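PDB 6GNF: glycogen synthase from Cyanobacterium sp. CLg1, which is a bacterial glycogen (starch) synthase of the glycosyltransferase family, built from two Rossmann-like domains and holding adenosine-5'-diphosphate and a glycan. Local coordinates for residues V89-S94 and D100-D105; C25-E30 and A137-A142; Y426-S431 and D493-G498; P373-L378 and V497-A502. All coordinates share one frame; numbering follows the deposited sequence.

Interaction 1: V89-S94 and D100-D105; sequences VRYFHS and DHIWVD. With SO4 (sulfate ion), chain G.
Val89 touches Val104, CG1 to CG1 at 3.7 Å, within the antiparallel beta hairpin of strands 85-96 and 99-105. Arg90 faces Asp105 in a hydrogen-bonded pair. Its side chain bends at chi3 (-59°), which turns NE and NH2 toward Asp105. Asp105 OD2 accepts from Arg90 NH2 at 2.7 Å and Arg90 NE at 3.0 Å, both from one face of the carboxylate, in a salt bridge. Asp105 OD1 pairs with Arg64. Arg90 NH2 also donates to O1 of a sulfate, probably from the crystallisation liquor, at 3.1 Å; Arg64 binds the same ion. Tyr91 packs by its CD1 against Ile102 CG2, while its hydroxyl bonds to the carbonyl of Ala142. Phe92 pairs with Trp103 through two nearly straight backbone bonds, and its CE1 meets Asp105 CB at 3.7 Å. With CG anti to the backbone N (chi1 -179°), the His93 ring reaches over to Asp100 and Ile102. Ile102 CD1 lies over one face of the imidazole. At the ring edge His93 NE2 donates to the anti lone pair of Asp100 OD1 at 2.6 Å. Ser94 closes the pairing with His101, and its OG accepts from Trp103 NE1 at 3.1 Å, close to the indole plane.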
loop_
_atom_site.group_PDB
_atom_site.type_symbol
_atom_site.label_atom_id
_atom_site.label_comp_id
_atom_site.label_asym_id
_atom_site.label_seq_id
_atom_site.Cartn_x
_atom_site.Cartn_y
_atom_site.Cartn_z
ATOM N N VAL A 89 23.851 -13.724 -2.456
ATOM C CA VAL A 89 23.004 -13.344 -1.330
ATOM C C VAL A 89 23.051 -14.453 -0.278
ATOM O O VAL A 89 23.402 -15.589 -0.594
ATOM C CB VAL A 89 21.559 -13.040 -1.771
ATOM C CG1 VAL A 89 21.546 -11.842 -2.706
ATOM C CG2 VAL A 89 20.909 -14.241 -2.442
ATOM N N ARG A 90 22.830 -14.085 0.982
ATOM C CA ARG A 90 22.557 -15.037 2.049
ATOM C C ARG A 90 21.071 -14.940 2.356
ATOM O O ARG A 90 20.443 -13.936 2.035
ATOM C CB ARG A 90 23.358 -14.710 3.301
ATOM C CG ARG A 90 24.865 -14.816 3.141
ATOM C CD ARG A 90 25.580 -14.553 4.457
ATOM N NE ARG A 90 25.281 -13.222 4.985
ATOM C CZ ARG A 90 25.522 -12.816 6.237
ATOM N NH1 ARG A 90 26.078 -13.629 7.126
ATOM N NH2 ARG A 90 25.199 -11.578 6.605
ATOM N N TYR A 91 20.500 -16.004 2.907
ATOM C CA TYR A 91 19.097 -16.016 3.290
ATOM C C TYR A 91 18.983 -16.145 4.798
ATOM O O TYR A 91 19.626 -16.990 5.430
ATOM C CB TYR A 91 18.352 -17.169 2.623
ATOM C CG TYR A 91 18.298 -17.100 1.114
ATOM C CD1 TYR A 91 17.408 -16.249 0.463
ATOM C CD2 TYR A 91 19.107 -17.919 0.332
ATOM C CE1 TYR A 91 17.344 -16.195 -0.924
ATOM C CE2 TYR A 91 19.063 -17.866 -1.057
ATOM C CZ TYR A 91 18.179 -17.006 -1.687
ATOM O OH TYR A 91 18.131 -16.967 -3.082
ATOM N N PHE A 92 18.217 -15.238 5.395
ATOM C CA PHE A 92 17.848 -15.333 6.794
ATOM C C PHE A 92 16.386 -15.746 6.835
ATOM O O PHE A 92 15.663 -15.566 5.857
ATOM C CB PHE A 92 18.067 -14.001 7.506
ATOM C CG PHE A 92 19.508 -13.709 7.811
ATOM C CD1 PHE A 92 20.407 -13.461 6.786
ATOM C CD2 PHE A 92 19.964 -13.681 9.111
ATOM C CE1 PHE A 92 21.735 -13.189 7.054
ATOM C CE2 PHE A 92 21.288 -13.409 9.397
ATOM C CZ PHE A 92 22.179 -13.166 8.364
ATOM N N HIS A 93 15.958 -16.271 7.974
ATOM C CA HIS A 93 14.671 -16.946 8.076
ATOM C C HIS A 93 14.051 -16.700 9.439
ATOM O O HIS A 93 14.713 -16.872 10.445
ATOM C CB HIS A 93 14.885 -18.445 7.834
ATOM C CG HIS A 93 13.632 -19.262 7.875
ATOM N ND1 HIS A 93 13.649 -20.634 7.963
ATOM C CD2 HIS A 93 12.325 -18.908 7.847
ATOM C CE1 HIS A 93 12.408 -21.090 7.994
ATOM N NE2 HIS A 93 11.587 -20.063 7.925
ATOM N N SER A 94 12.810 -16.227 9.452
ATOM C CA SER A 94 12.010 -16.200 10.673
ATOM C C SER A 94 10.672 -16.882 10.436
ATOM O O SER A 94 10.266 -17.064 9.289
ATOM C CB SER A 94 11.837 -14.777 11.226
ATOM O OG SER A 94 11.310 -13.874 10.279
ATOM N N ASP A 100 6.419 -18.524 7.045
ATOM C CA ASP A 100 7.866 -18.369 6.913
ATOM C C ASP A 100 8.190 -17.034 6.265
ATOM O O ASP A 100 7.685 -16.713 5.195
ATOM C CB ASP A 100 8.453 -19.476 6.043
ATOM C CG ASP A 100 8.330 -20.837 6.687
ATOM O OD1 ASP A 100 9.222 -21.178 7.505
ATOM O OD2 ASP A 100 7.345 -21.567 6.463
ATOM N N HIS A 101 9.067 -16.267 6.905
ATOM C CA HIS A 101 9.557 -15.024 6.331
ATOM C C HIS A 101 11.014 -15.230 6.001
ATOM O O HIS A 101 11.820 -15.580 6.864
ATOM C CB HIS A 101 9.383 -13.880 7.319
ATOM C CG HIS A 101 7.973 -13.707 7.773
ATOM N ND1 HIS A 101 6.954 -13.371 6.909
ATOM C CD2 HIS A 101 7.406 -13.847 8.990
ATOM C CE1 HIS A 101 5.820 -13.298 7.584
ATOM N NE2 HIS A 101 6.066 -13.583 8.846
ATOM N N ILE A 102 11.323 -15.145 4.714
ATOM C CA ILE A 102 12.674 -15.299 4.228
ATOM C C ILE A 102 13.187 -13.916 3.870
ATOM O O ILE A 102 12.517 -13.149 3.171
ATOM C CB ILE A 102 12.717 -16.182 2.966
ATOM C CG1 ILE A 102 11.938 -17.492 3.177
ATOM C CG2 ILE A 102 14.155 -16.440 2.543
ATOM C CD1 ILE A 102 12.364 -18.269 4.382
ATOM N N TRP A 103 14.392 -13.605 4.325
ATOM C CA TRP A 103 14.973 -12.293 4.109
ATOM C C TRP A 103 16.257 -12.410 3.313
ATOM O O TRP A 103 17.184 -13.129 3.689
ATOM C CB TRP A 103 15.283 -11.642 5.442
ATOM C CG TRP A 103 14.156 -11.688 6.410
ATOM C CD1 TRP A 103 14.068 -12.472 7.513
ATOM C CD2 TRP A 103 12.952 -10.912 6.369
ATOM N NE1 TRP A 103 12.891 -12.230 8.174
ATOM C CE2 TRP A 103 12.195 -11.268 7.503
ATOM C CE3 TRP A 103 12.455 -9.937 5.504
ATOM C CZ2 TRP A 103 10.958 -10.709 7.784
ATOM C CZ3 TRP A 103 11.209 -9.367 5.785
ATOM C CH2 TRP A 103 10.474 -9.759 6.913
ATOM N N VAL A 104 16.315 -11.677 2.210
ATOM C CA VAL A 104 17.455 -11.708 1.320
ATOM C C VAL A 104 18.494 -10.720 1.821
ATOM O O VAL A 104 18.250 -9.519 1.857
ATOM C CB VAL A 104 17.035 -11.350 -0.115
ATOM C CG1 VAL A 104 18.219 -11.463 -1.062
ATOM C CG2 VAL A 104 15.901 -12.252 -0.570
ATOM N N ASP A 105 19.671 -11.226 2.170
ATOM C CA ASP A 105 20.702 -10.412 2.784
ATOM C C ASP A 105 21.809 -10.046 1.794
ATOM O O ASP A 105 22.400 -10.904 1.145
ATOM C CB ASP A 105 21.314 -11.140 3.970
ATOM C CG ASP A 105 22.421 -10.336 4.646
ATOM O OD1 ASP A 105 22.169 -9.263 5.239
ATOM O OD2 ASP A 105 23.589 -10.796 4.579
HETATM S S SO4 G . 25.015 -10.245 10.287
HETATM O O1 SO4 G . 25.737 -11.352 9.607
HETATM O O2 SO4 G . 24.558 -9.211 9.324
HETATM O O3 SO4 G . 25.948 -9.612 11.243
HETATM O O4 SO4 G . 23.847 -10.788 11.018
#

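Interaction 2: C25-E30 and A137-A142; sequences CFVSTE and AMLSQA
The backbones of 25-30 and 137-142 keep well apart, with the CA atoms of Thr29 and Leu139 8.5 Å from each other and no hydrogen bond between the segments. Strand 23-27 runs out into a loop at Ser28, and helix 132-144 packs against this end of it. Leu139 carries the contact from the helix. Its CG stands anti to the backbone N (chi1 173°), and this carries CD2 to the strand end, while CD1 lies toward Val104. CD2 does most of the touching. Leu139 CD2 rests 3.9 Å from Ser28 O and 4.2 Å from Thr29 CG2. Behind it, Leu139 CG meets Val27 CG1 at 4.5 Å, a loose approach. Val27 points at the helix, while the side chain of Ser28 turns away from it. Ser28 OG instead donates to Glu30 O at 2.7 Å, from above the carbonyl plane, and so ties the loop to itself. Thr29 gives the helix only its methyl; its OG1 is bonded to the hydroxyl of Tyr121. The fold here is the Rossmann-like alpha/beta sandwich of the starch synthase catalytic domain. Leu139 also reaches Pro63 on the next strand, and Val27 also packs on Leu177 of helix 177-186. The side chain of Thr29 is about 6 Å from the bound glucose, so the loop lies close to the glycan. All four touching residues are buried, and across the gap their contact is made by carbon atoms and one carbonyl oxygen. It therefore rests on van der Waals and hydrophobic packing, without a directional bond.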
loop_
_atom_site.group_PDB
_atom_site.type_symbol
_atom_site.label_atom_id
_atom_site.label_comp_id
_atom_site.label_asym_id
_atom_site.label_seq_id
_atom_site.Cartn_x
_atom_site.Cartn_y
_atom_site.Cartn_z
ATOM N N CYS A 25 4.273 -18.429 -2.516
ATOM C CA CYS A 25 5.458 -17.660 -2.171
ATOM C C CYS A 25 5.235 -16.190 -2.535
ATOM O O CYS A 25 5.183 -15.851 -3.718
ATOM C CB CYS A 25 6.659 -18.224 -2.921
ATOM S SG CYS A 25 8.202 -17.355 -2.597
ATOM N N PHE A 26 5.047 -15.340 -1.520
ATOM C CA PHE A 26 4.828 -13.898 -1.724
ATOM C C PHE A 26 6.167 -13.204 -1.805
ATOM O O PHE A 26 7.038 -13.425 -0.953
ATOM C CB PHE A 26 4.061 -13.276 -0.553
ATOM C CG PHE A 26 2.581 -13.493 -0.611
ATOM C CD1 PHE A 26 2.042 -14.726 -0.317
ATOM C CD2 PHE A 26 1.727 -12.457 -0.944
ATOM C CE1 PHE A 26 0.671 -14.931 -0.365
ATOM C CE2 PHE A 26 0.356 -12.650 -0.993
ATOM C CZ PHE A 26 -0.173 -13.888 -0.700
ATOM N N VAL A 27 6.333 -12.354 -2.811
ATOM C CA VAL A 27 7.575 -11.626 -2.969
ATOM C C VAL A 27 7.249 -10.138 -2.934
ATOM O O VAL A 27 6.355 -9.674 -3.630
ATOM C CB VAL A 27 8.274 -12.010 -4.292
ATOM C CG1 VAL A 27 9.684 -11.444 -4.341
ATOM C CG2 VAL A 27 8.327 -13.526 -4.437
ATOM N N SER A 28 7.937 -9.397 -2.073
ATOM C CA SER A 28 7.728 -7.956 -1.990
ATOM C C SER A 28 8.906 -7.251 -1.363
ATOM O O SER A 28 9.785 -7.877 -0.792
ATOM C CB SER A 28 6.455 -7.619 -1.194
ATOM O OG SER A 28 6.557 -7.922 0.161
ATOM N N THR A 29 8.860 -5.929 -1.405
ATOM C CA THR A 29 9.842 -5.098 -0.713
ATOM C C THR A 29 9.470 -4.859 0.746
ATOM O O THR A 29 10.305 -4.413 1.509
ATOM C CB THR A 29 9.970 -3.729 -1.397
ATOM O OG1 THR A 29 8.652 -3.215 -1.642
ATOM C CG2 THR A 29 10.663 -3.876 -2.711
ATOM N N GLU A 30 8.212 -5.119 1.110
ATOM C CA GLU A 30 7.706 -4.776 2.433
ATOM C C GLU A 30 6.945 -5.938 3.042
ATOM O O GLU A 30 6.091 -6.523 2.385
ATOM C CB GLU A 30 6.721 -3.616 2.335
ATOM C CG GLU A 30 7.335 -2.251 2.143
ATOM C CD GLU A 30 6.287 -1.148 2.047
ATOM O OE1 GLU A 30 5.232 -1.212 2.730
ATOM O OE2 GLU A 30 6.539 -0.205 1.269
ATOM N N ALA A 137 15.908 -5.998 -9.323
ATOM C CA ALA A 137 16.181 -7.140 -10.191
ATOM C C ALA A 137 16.840 -8.270 -9.382
ATOM O O ALA A 137 16.524 -9.447 -9.567
ATOM C CB ALA A 137 17.069 -6.740 -11.355
ATOM N N MET A 138 17.767 -7.914 -8.500
ATOM C CA MET A 138 18.429 -8.919 -7.667
ATOM C C MET A 138 17.454 -9.601 -6.699
ATOM O O MET A 138 17.588 -10.796 -6.409
ATOM C CB MET A 138 19.590 -8.298 -6.896
ATOM C CG MET A 138 20.412 -9.321 -6.105
ATOM S SD MET A 138 21.921 -8.636 -5.406
ATOM C CE MET A 138 21.213 -7.679 -4.070
ATOM N N LEU A 139 16.500 -8.841 -6.168
ATOM C CA LEU A 139 15.467 -9.419 -5.311
ATOM C C LEU A 139 14.658 -10.491 -6.035
ATOM O O LEU A 139 14.402 -11.548 -5.466
ATOM C CB LEU A 139 14.524 -8.331 -4.784
ATOM C CG LEU A 139 13.295 -8.802 -4.006
ATOM C CD1 LEU A 139 13.693 -9.639 -2.804
ATOM C CD2 LEU A 139 12.460 -7.608 -3.561
ATOM N N SER A 140 14.268 -10.218 -7.282
ATOM C CA SER A 140 13.459 -11.164 -8.055
ATOM C C SER A 140 14.225 -12.453 -8.335
ATOM O O SER A 140 13.664 -13.530 -8.250
ATOM C CB SER A 140 12.984 -10.527 -9.355
ATOM O OG SER A 140 12.165 -9.413 -9.046
ATOM N N GLN A 141 15.503 -12.329 -8.672
ATOM C CA GLN A 141 16.365 -13.491 -8.877
ATOM C C GLN A 141 16.550 -14.291 -7.601
ATOM O O GLN A 141 16.554 -15.517 -7.630
ATOM C CB GLN A 141 17.752 -13.063 -9.362
ATOM C CG GLN A 141 17.769 -12.434 -10.737
ATOM C CD GLN A 141 19.115 -11.823 -11.063
ATOM O OE1 GLN A 141 20.166 -12.399 -10.773
ATOM N NE2 GLN A 141 19.095 -10.643 -11.659
ATOM N N ALA A 142 16.782 -13.597 -6.493
ATOM C CA ALA A 142 17.032 -14.275 -5.227
ATOM C C ALA A 142 15.803 -15.032 -4.737
ATOM O O ALA A 142 15.959 -16.088 -4.115
ATOM C CB ALA A 142 17.490 -13.278 -4.172
#

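Interaction 3: Y426-S431 and D493-G498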
loop_
_atom_site.group_PDB
_atom_site.type_symbol
_atom_site.label_atom_id
_atom_site.label_comp_id
_atom_site.label_asym_id
_atom_site.label_seq_id
_atom_site.Cartn_x
_atom_site.Cartn_y
_atom_site.Cartn_z
ATOM N N TYR A 426 -15.438 10.976 12.337
ATOM C CA TYR A 426 -15.338 10.725 10.911
ATOM C C TYR A 426 -13.890 10.497 10.473
ATOM O O TYR A 426 -12.973 11.146 10.969
ATOM C CB TYR A 426 -15.946 11.900 10.147
ATOM C CG TYR A 426 -17.415 12.112 10.446
ATOM C CD1 TYR A 426 -18.375 11.247 9.941
ATOM C CD2 TYR A 426 -17.842 13.167 11.247
ATOM C CE1 TYR A 426 -19.722 11.426 10.214
ATOM C CE2 TYR A 426 -19.187 13.359 11.531
ATOM C CZ TYR A 426 -20.128 12.489 11.011
ATOM O OH TYR A 426 -21.473 12.686 11.287
ATOM N N CYS A 427 -13.711 9.580 9.528
ATOM C CA CYS A 427 -12.418 9.316 8.901
ATOM C C CYS A 427 -12.409 9.935 7.502
ATOM O O CYS A 427 -13.105 9.475 6.603
ATOM C CB CYS A 427 -12.181 7.813 8.824
ATOM S SG CYS A 427 -10.745 7.345 7.857
ATOM N N LEU A 428 -11.603 10.977 7.330
ATOM C CA LEU A 428 -11.634 11.816 6.138
ATOM C C LEU A 428 -10.529 11.431 5.160
ATOM O O LEU A 428 -9.345 11.542 5.488
ATOM C CB LEU A 428 -11.467 13.270 6.566
ATOM C CG LEU A 428 -11.673 14.385 5.547
ATOM C CD1 LEU A 428 -13.130 14.471 5.137
ATOM C CD2 LEU A 428 -11.213 15.712 6.133
ATOM N N MET A 429 -10.919 10.949 3.974
ATOM C CA MET A 429 -9.969 10.510 2.946
ATOM C C MET A 429 -10.276 11.124 1.576
ATOM O O MET A 429 -10.899 10.480 0.728
ATOM C CB MET A 429 -9.995 8.987 2.824
ATOM C CG MET A 429 -9.715 8.254 4.126
ATOM S SD MET A 429 -9.749 6.471 3.905
ATOM C CE MET A 429 -8.296 6.226 2.905
ATOM N N PRO A 430 -9.785 12.349 1.327
ATOM C CA PRO A 430 -9.990 13.023 0.049
ATOM C C PRO A 430 -8.978 12.583 -1.011
ATOM O O PRO A 430 -8.282 13.417 -1.597
ATOM C CB PRO A 430 -9.794 14.493 0.417
ATOM C CG PRO A 430 -8.761 14.452 1.485
ATOM C CD PRO A 430 -9.030 13.195 2.269
ATOM N N SER A 431 -8.906 11.277 -1.253
ATOM C CA SER A 431 -7.929 10.724 -2.177
ATOM C C SER A 431 -8.275 11.067 -3.623
ATOM O O SER A 431 -9.440 11.075 -4.005
ATOM C CB SER A 431 -7.838 9.202 -2.018
ATOM O OG SER A 431 -7.474 8.855 -0.693
ATOM N N ASP A 493 -14.044 22.241 -2.581
ATOM C CA ASP A 493 -15.500 22.244 -2.688
ATOM C C ASP A 493 -16.054 20.815 -2.758
ATOM O O ASP A 493 -17.037 20.478 -2.102
ATOM C CB ASP A 493 -15.935 23.057 -3.913
ATOM C CG ASP A 493 -15.572 24.548 -3.798
ATOM O OD1 ASP A 493 -15.419 25.064 -2.665
ATOM O OD2 ASP A 493 -15.449 25.221 -4.841
ATOM N N ALA A 494 -15.380 19.952 -3.510
ATOM C CA ALA A 494 -15.795 18.558 -3.652
ATOM C C ALA A 494 -15.732 17.796 -2.320
ATOM O O ALA A 494 -16.610 16.982 -2.020
ATOM C CB ALA A 494 -14.942 17.869 -4.701
ATOM N N MET A 495 -14.702 18.071 -1.525
ATOM C CA MET A 495 -14.550 17.441 -0.214
ATOM C C MET A 495 -15.663 17.899 0.719
ATOM O O MET A 495 -16.302 17.092 1.381
ATOM C CB MET A 495 -13.182 17.791 0.391
ATOM C CG MET A 495 -12.926 17.197 1.771
ATOM S SD MET A 495 -11.324 17.670 2.451
ATOM C CE MET A 495 -11.623 19.388 2.851
ATOM N N ILE A 496 -15.898 19.203 0.747
ATOM C CA ILE A 496 -16.875 19.798 1.660
ATOM C C ILE A 496 -18.307 19.319 1.395
ATOM O O ILE A 496 -19.097 19.184 2.327
ATOM C CB ILE A 496 -16.780 21.337 1.628
ATOM C CG1 ILE A 496 -15.469 21.774 2.295
ATOM C CG2 ILE A 496 -17.966 21.981 2.334
ATOM C CD1 ILE A 496 -15.040 23.186 1.963
ATOM N N VAL A 497 -18.638 19.057 0.134
ATOM C CA VAL A 497 -19.930 18.455 -0.201
ATOM C C VAL A 497 -20.128 17.150 0.574
ATOM O O VAL A 497 -21.197 16.928 1.154
ATOM C CB VAL A 497 -20.074 18.217 -1.727
ATOM C CG1 VAL A 497 -21.214 17.252 -2.040
ATOM C CG2 VAL A 497 -20.300 19.543 -2.443
ATOM N N GLY A 498 -19.098 16.305 0.597
ATOM C CA GLY A 498 -19.151 15.051 1.343
ATOM C C GLY A 498 -19.261 15.267 2.839
ATOM O O GLY A 498 -20.053 14.606 3.509
#
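Strand 426-429 lies in the parallel sheet of the C-terminal Rossmann-like domain, and helix 485-503 packs against its end. One side chain from the helix makes the contact. Met495 SD sits 4.1 Å from Pro430 CB and 4.2 Å from Leu428 CD2, so the sulfur touches both residues. Met495 runs straight out from the helix, with CG anti to the backbone N (chi1 179°), then bends at chi3 (72°) at its methyl end. Leu428 crosses it at about a right angle and meets it with the CD2 methyl. Nearest CA atoms are those of Pro430 and Met495, 6.4 Å apart. This is helix-on-sheet packing of an alpha/beta domain, at the point where the strand gives way to loop. Pro430 centres an inverse gamma turn there, and its CB faces the helix. Met429, between the two contact residues, points to the other side, where it packs on helix 439-445. Helix 365-370 adds to the packing: Ile368 touches Leu428, Pro430 and Met495, and Val367 touches Met495. The side chain of Pro430 is about 11 Å from the bound adenosine-5'-diphosphate.

Interaction 4: P373-L378 and V497-A502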
loop_
_atom_site.group_PDB
_atom_site.type_symbol
_atom_site.label_atom_id
_atom_site.label_comp_id
_atom_site.label_asym_id
_atom_site.label_seq_id
_atom_site.Cartn_x
_atom_site.Cartn_y
_atom_site.Cartn_z
ATOM N N PRO A 373 -10.098 27.956 5.299
ATOM C CA PRO A 373 -10.933 29.163 5.335
ATOM C C PRO A 373 -12.431 28.863 5.250
ATOM O O PRO A 373 -13.223 29.517 5.928
ATOM C CB PRO A 373 -10.468 29.955 4.107
ATOM C CG PRO A 373 -9.082 29.465 3.840
ATOM C CD PRO A 373 -9.095 28.018 4.218
ATOM N N LYS A 374 -12.808 27.864 4.455
ATOM C CA LYS A 374 -14.213 27.481 4.315
ATOM C C LYS A 374 -14.707 26.564 5.435
ATOM O O LYS A 374 -15.909 26.420 5.628
ATOM C CB LYS A 374 -14.447 26.783 2.976
ATOM C CG LYS A 374 -14.317 27.686 1.756
ATOM C CD LYS A 374 -15.232 27.213 0.633
ATOM C CE LYS A 374 -15.015 27.988 -0.656
ATOM N NZ LYS A 374 -13.874 27.427 -1.429
ATOM N N LEU A 375 -13.789 25.898 6.124
ATOM C CA LEU A 375 -14.171 24.885 7.113
ATOM C C LEU A 375 -14.771 25.456 8.397
ATOM O O LEU A 375 -15.613 24.815 9.039
ATOM C CB LEU A 375 -12.978 23.989 7.458
ATOM C CG LEU A 375 -12.554 22.982 6.387
ATOM C CD1 LEU A 375 -11.326 22.216 6.851
ATOM C CD2 LEU A 375 -13.686 22.025 6.039
ATOM N N LYS A 376 -14.351 26.655 8.783
ATOM C CA LYS A 376 -14.831 27.244 10.031
ATOM C C LYS A 376 -16.358 27.333 10.063
ATOM O O LYS A 376 -16.973 27.200 11.121
ATOM C CB LYS A 376 -14.219 28.627 10.268
ATOM C CG LYS A 376 -14.310 29.051 11.722
ATOM C CD LYS A 376 -13.524 30.314 12.027
ATOM C CE LYS A 376 -13.417 30.521 13.532
ATOM N NZ LYS A 376 -13.131 31.936 13.902
ATOM N N GLN A 377 -16.958 27.543 8.893
ATOM C CA GLN A 377 -18.412 27.607 8.745
ATOM C C GLN A 377 -19.131 26.324 9.181
ATOM O O GLN A 377 -20.290 26.372 9.589
ATOM C CB GLN A 377 -18.768 27.920 7.281
ATOM C CG GLN A 377 -18.311 29.289 6.777
ATOM C CD GLN A 377 -18.944 30.469 7.515
ATOM O OE1 GLN A 377 -19.771 30.296 8.412
ATOM N NE2 GLN A 377 -18.571 31.681 7.119
ATOM N N LEU A 378 -18.443 25.184 9.105
ATOM C CA LEU A 378 -19.068 23.887 9.379
ATOM C C LEU A 378 -19.208 23.538 10.863
ATOM O O LEU A 378 -19.911 22.585 11.196
ATOM C CB LEU A 378 -18.290 22.772 8.686
ATOM C CG LEU A 378 -18.054 22.907 7.181
ATOM C CD1 LEU A 378 -17.423 21.628 6.655
ATOM C CD2 LEU A 378 -19.344 23.212 6.434
ATOM N N VAL A 497 -18.638 19.057 0.134
ATOM C CA VAL A 497 -19.930 18.455 -0.201
ATOM C C VAL A 497 -20.128 17.150 0.574
ATOM O O VAL A 497 -21.197 16.928 1.154
ATOM C CB VAL A 497 -20.074 18.217 -1.727
ATOM C CG1 VAL A 497 -21.214 17.252 -2.040
ATOM C CG2 VAL A 497 -20.300 19.543 -2.443
ATOM N N GLY A 498 -19.098 16.305 0.597
ATOM C CA GLY A 498 -19.151 15.051 1.343
ATOM C C GLY A 498 -19.261 15.267 2.839
ATOM O O GLY A 498 -20.053 14.606 3.509
ATOM N N MET A 499 -18.495 16.216 3.360
ATOM C CA MET A 499 -18.508 16.505 4.796
ATOM C C MET A 499 -19.880 17.008 5.241
ATOM O O MET A 499 -20.375 16.618 6.298
ATOM C CB MET A 499 -17.423 17.526 5.154
ATOM C CG MET A 499 -16.010 16.998 4.953
ATOM S SD MET A 499 -14.752 18.279 5.072
ATOM C CE MET A 499 -14.750 18.582 6.836
ATOM N N LYS A 500 -20.499 17.858 4.422
ATOM C CA LYS A 500 -21.840 18.376 4.713
ATOM C C LYS A 500 -22.894 17.275 4.692
ATOM O O LYS A 500 -23.800 17.284 5.518
ATOM C CB LYS A 500 -22.229 19.477 3.726
ATOM C CG LYS A 500 -21.552 20.805 4.000
ATOM C CD LYS A 500 -22.020 21.872 3.026
ATOM C CE LYS A 500 -21.755 23.272 3.559
ATOM N NZ LYS A 500 -22.251 24.312 2.618
ATOM N N LYS A 501 -22.800 16.357 3.728
ATOM C CA LYS A 501 -23.688 15.198 3.711
ATOM C C LYS A 501 -23.648 14.500 5.064
ATOM O O LYS A 501 -24.685 14.178 5.632
ATOM C CB LYS A 501 -23.283 14.198 2.630
ATOM C CG LYS A 501 -23.896 14.394 1.256
ATOM C CD LYS A 501 -23.385 13.285 0.333
ATOM C CE LYS A 501 -24.074 13.270 -1.021
ATOM N NZ LYS A 501 -23.699 14.450 -1.846
ATOM N N ALA A 502 -22.441 14.271 5.572
ATOM C CA ALA A 502 -22.246 13.550 6.827
ATOM C C ALA A 502 -22.753 14.329 8.031
ATOM O O ALA A 502 -23.395 13.756 8.912
ATOM C CB ALA A 502 -20.780 13.200 7.018
#
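Leu375 and Leu378 meet Met499 and Lys500 where the short helix 372-375 and the 3-10 turn after it lie beside helix 485-503. The tightly packed part is on the buried side. There Leu375 CD2 touches Met499 CE at 3.7 Å and stands 4.0 Å from Met499 SD. Leu378 CD1 reaches Met499 CE at 4.1 Å. Met499 bends at chi3 (73°), and its CE comes up against both leucines. Each leucine crosses the methionine at about a right angle. Leu375 does not aim its first bond at the helix; its CD2 branch makes the approach. The 3-10 turn brings Leu378 close to the helix, and within it Leu378 N bonds to Leu375 O at 2.9 Å. The outer part is nearer solvent: Lys500 is exposed and Leu378 partly so. Leu378 CD2 lies 3.8 Å from Lys500 CE and 4.1 Å from Lys500 CG, across the aliphatic chain of the lysine. That chain is extended beyond CG, so Leu378 CD2 lies across its methylenes, while no polar bond joins the two segments. On the same helix pair, Lys374 NZ forms a salt bridge with Asp493. Farther along helix 485-503, Leu503 also packs on Leu378, while Leu375 rests on Phe405 of a loop. On its sheet side, Met499 lies against Leu428 of strand 426-429.

In the fold
Interactions 1 and 2 lie in the N-terminal domain, and interactions 3 and 4 in the C-terminal one, on opposite sides of the chain's centre. Along the chain, 89-94 and 100-105 both fall between the two segments of interaction 2; interactions 3 and 4 come later and end together on helix 485-503. Interactions 1 and 2 have centres 11 Å apart, reach the same mixed sheet and touch through helix 132-144. Interactions 3 and 4, with centres 9 Å apart, share Val497 and Gly498. Between the pairs, interactions 2 and 3 have nearest atoms about 15 Å apart. Each pair thus belongs to its own domain, with the ligands between the two.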